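Long-range contact in CPXV203 protein (PDB 4HKJ), which probably binds MHC class I molecules and retains them in the endoplasmic reticulum, as a poxvirus T4-family protein: residues D[28-37]-D[72-82]. Sequence-based numbering, arbitrary orientation.
Sequences FYSKRTDCSV and TKQTHFGVTHS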
# COMPACT_ATOMS: atom_id res chain seq x y z
N PHE D 28 19.28 12.07 -6.14
CA PHE D 28 20.11 11.50 -7.19
C PHE D 28 19.36 10.43 -7.99
O PHE D 28 18.33 9.93 -7.54
CB PHE D 28 21.42 10.93 -6.62
CG PHE D 28 21.31 9.51 -6.12
CD1 PHE D 28 20.76 9.25 -4.87
CD2 PHE D 28 21.76 8.45 -6.88
CE1 PHE D 28 20.67 7.95 -4.40
CE2 PHE D 28 21.67 7.15 -6.42
CZ PHE D 28 21.12 6.90 -5.18
N TYR D 29 19.88 10.10 -9.16
CA TYR D 29 19.27 9.09 -10.01
C TYR D 29 19.98 7.75 -9.88
O TYR D 29 21.16 7.62 -10.20
CB TYR D 29 19.28 9.53 -11.48
CG TYR D 29 18.28 10.62 -11.82
CD1 TYR D 29 17.40 11.10 -10.87
CD2 TYR D 29 18.22 11.15 -13.10
CE1 TYR D 29 16.49 12.10 -11.18
CE2 TYR D 29 17.32 12.14 -13.42
CZ TYR D 29 16.45 12.61 -12.46
OH TYR D 29 15.55 13.60 -12.78
N SER D 30 19.26 6.74 -9.39
CA SER D 30 19.80 5.40 -9.28
C SER D 30 19.82 4.72 -10.65
O SER D 30 18.84 4.77 -11.38
CB SER D 30 19.00 4.56 -8.28
OG SER D 30 17.61 4.59 -8.59
N LYS D 31 20.94 4.09 -10.98
CA LYS D 31 21.11 3.46 -12.28
C LYS D 31 20.84 1.96 -12.23
O LYS D 31 21.24 1.27 -11.29
CB LYS D 31 22.52 3.72 -12.82
CG LYS D 31 22.77 3.16 -14.21
CD LYS D 31 24.18 3.48 -14.69
CE LYS D 31 24.43 2.90 -16.08
NZ LYS D 31 25.79 3.22 -16.57
N ARG D 32 20.14 1.46 -13.25
CA ARG D 32 19.86 0.04 -13.37
C ARG D 32 21.13 -0.73 -13.70
O ARG D 32 21.90 -0.32 -14.57
CB ARG D 32 18.81 -0.21 -14.45
CG ARG D 32 18.55 -1.68 -14.74
CD ARG D 32 17.46 -1.86 -15.79
NE ARG D 32 17.85 -1.34 -17.10
CZ ARG D 32 17.45 -0.16 -17.58
NH1 ARG D 32 16.66 0.62 -16.87
NH2 ARG D 32 17.86 0.23 -18.79
N THR D 33 21.35 -1.84 -13.01
CA THR D 33 22.54 -2.65 -13.24
C THR D 33 22.37 -4.09 -12.77
O THR D 33 21.36 -4.43 -12.14
CB THR D 33 23.78 -2.05 -12.55
OG1 THR D 33 24.95 -2.79 -12.92
CG2 THR D 33 23.62 -2.09 -11.04
N ASP D 34 23.35 -4.93 -13.08
CA ASP D 34 23.38 -6.29 -12.58
C ASP D 34 23.64 -6.27 -11.08
O ASP D 34 24.16 -5.29 -10.55
CB ASP D 34 24.49 -7.09 -13.27
CG ASP D 34 24.31 -7.16 -14.77
OD1 ASP D 34 23.82 -6.17 -15.37
OD2 ASP D 34 24.65 -8.21 -15.37
N CYS D 35 23.27 -7.35 -10.40
CA CYS D 35 23.47 -7.42 -8.96
C CYS D 35 24.36 -8.60 -8.57
O CYS D 35 24.36 -9.64 -9.22
CB CYS D 35 22.13 -7.49 -8.22
SG CYS D 35 21.11 -8.93 -8.63
N SER D 36 25.13 -8.41 -7.50
CA SER D 36 26.01 -9.45 -6.98
C SER D 36 25.55 -9.88 -5.60
O SER D 36 24.80 -9.18 -4.94
CB SER D 36 27.45 -8.94 -6.93
OG SER D 36 27.93 -8.64 -8.23
N VAL D 37 26.01 -11.06 -5.16
CA VAL D 37 25.69 -11.55 -3.83
C VAL D 37 26.80 -12.46 -3.30
O VAL D 37 27.25 -13.37 -4.00
CB VAL D 37 24.33 -12.28 -3.79
CG1 VAL D 37 24.26 -13.37 -4.86
CG2 VAL D 37 24.06 -12.86 -2.41
N THR D 72 18.72 -14.28 -3.78
CA THR D 72 18.59 -12.82 -3.84
C THR D 72 18.35 -12.37 -5.28
O THR D 72 19.04 -12.80 -6.20
CB THR D 72 19.84 -12.12 -3.30
OG1 THR D 72 20.25 -12.74 -2.07
CG2 THR D 72 19.56 -10.64 -3.05
N LYS D 73 17.36 -11.49 -5.47
CA LYS D 73 17.04 -10.95 -6.79
C LYS D 73 16.86 -9.44 -6.73
O LYS D 73 16.44 -8.90 -5.71
CB LYS D 73 15.78 -11.61 -7.35
CG LYS D 73 15.88 -13.11 -7.53
CD LYS D 73 14.57 -13.70 -8.03
CE LYS D 73 14.66 -15.20 -8.17
NZ LYS D 73 13.40 -15.79 -8.70
N GLN D 74 17.19 -8.77 -7.82
CA GLN D 74 17.04 -7.32 -7.90
C GLN D 74 16.52 -6.87 -9.26
O GLN D 74 16.72 -7.54 -10.27
CB GLN D 74 18.36 -6.61 -7.60
CG GLN D 74 18.83 -6.73 -6.16
CD GLN D 74 20.07 -5.90 -5.88
OE1 GLN D 74 20.76 -6.11 -4.88
NE2 GLN D 74 20.37 -4.96 -6.77
N THR D 75 15.86 -5.72 -9.28
CA THR D 75 15.40 -5.11 -10.52
C THR D 75 15.34 -3.59 -10.35
O THR D 75 15.48 -3.08 -9.24
CB THR D 75 14.01 -5.63 -10.94
OG1 THR D 75 13.65 -5.05 -12.20
CG2 THR D 75 12.97 -5.25 -9.90
N HIS D 76 15.14 -2.88 -11.45
CA HIS D 76 15.10 -1.42 -11.41
C HIS D 76 14.03 -0.85 -12.33
O HIS D 76 13.81 -1.35 -13.43
CB HIS D 76 16.47 -0.85 -11.77
CG HIS D 76 16.53 0.65 -11.71
ND1 HIS D 76 16.78 1.34 -10.54
CD2 HIS D 76 16.37 1.59 -12.67
CE1 HIS D 76 16.78 2.63 -10.79
NE2 HIS D 76 16.53 2.81 -12.08
N PHE D 77 13.37 0.21 -11.87
CA PHE D 77 12.36 0.90 -12.66
C PHE D 77 12.55 2.41 -12.57
O PHE D 77 12.78 2.95 -11.48
CB PHE D 77 10.96 0.51 -12.20
CG PHE D 77 10.60 -0.92 -12.49
CD1 PHE D 77 10.69 -1.42 -13.78
CD2 PHE D 77 10.17 -1.76 -11.48
CE1 PHE D 77 10.36 -2.73 -14.05
CE2 PHE D 77 9.84 -3.07 -11.74
CZ PHE D 77 9.93 -3.56 -13.03
N GLY D 78 12.44 3.08 -13.70
CA GLY D 78 12.60 4.52 -13.74
C GLY D 78 14.00 4.96 -13.37
O GLY D 78 14.98 4.35 -13.79
N VAL D 79 14.09 6.01 -12.56
CA VAL D 79 15.38 6.57 -12.17
C VAL D 79 15.53 6.67 -10.65
O VAL D 79 16.56 7.16 -10.16
CB VAL D 79 15.60 7.96 -12.79
CG1 VAL D 79 15.71 7.86 -14.30
CG2 VAL D 79 14.48 8.90 -12.39
N THR D 80 14.53 6.22 -9.91
CA THR D 80 14.55 6.34 -8.45
C THR D 80 14.31 5.01 -7.73
O THR D 80 14.88 4.76 -6.67
CB THR D 80 13.52 7.37 -7.95
OG1 THR D 80 12.23 7.06 -8.49
CG2 THR D 80 13.92 8.77 -8.37
N HIS D 81 13.47 4.16 -8.31
CA HIS D 81 13.06 2.92 -7.64
C HIS D 81 14.05 1.77 -7.82
O HIS D 81 14.49 1.49 -8.94
CB HIS D 81 11.67 2.50 -8.12
CG HIS D 81 10.62 3.55 -7.93
ND1 HIS D 81 10.04 3.80 -6.71
CD2 HIS D 81 10.04 4.40 -8.81
CE1 HIS D 81 9.15 4.77 -6.84
NE2 HIS D 81 9.13 5.15 -8.11
N SER D 82 14.38 1.11 -6.71
CA SER D 82 15.23 -0.07 -6.73
C SER D 82 14.64 -1.14 -5.82
O SER D 82 14.45 -0.91 -4.62
CB SER D 82 16.65 0.27 -6.30
OG SER D 82 17.22 1.25 -7.15
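In this two-sheet beta fold, residues 28-37 run antiparallel along strand 71-77 of the beta hairpin 71-77/81-88. They follow strand 15-25, in the hairpin's five-stranded sheet, and lead into strand 36-38, at the edge of the six-stranded sheet. The contact starts at the hairpin turn. Ser-30 N donates to Val-79 O at 2.8 Å, in a bond bent to 132° at the hydrogen. Ser-30 OG adds a weak hydrogen bond to the same carbonyl oxygen, Val-79 O. Val-79 CG2 sits over the centre of one face of the Tyr-29 ring, a CH-pi contact 4.0 Å from its centroid. His-76 fills the middle. Its CG is anti to the backbone N (chi1 -178°), and this lays the ring beneath the passing chain. Lys-31 C is over the ring centre and Arg-32 N is nearer the rim on the same face. Ser-30 OG and Ser-82 OG meet the ring at its edge. Weak hydrogen bonds tie both ring nitrogens to the hairpin, His-76 NE2 to Gly-78 O and His-76 ND1 to Ser-82 OG. Arg-32 touches His-76 with its aliphatic base, CB lying 3.5 Å from His-76 CD2. Its guanidinium instead makes a salt bridge to an acidic side chain of another protein's chain. That chain also takes hydrogen bonds with Gly-78, Val-79 and Thr-80, so the turn is part of an interface in the complex. Farther along, Cys-35, disulfide-bonded to Cys-184, packs on Gln-74, whose OE1 is hydrogen-bonded to Thr-48 OG1. Here Cys-35 CB lies 3.4 Å from Gln-74 NE2, and Cys-35 SG rests 3.7 Å from Gln-74 CB.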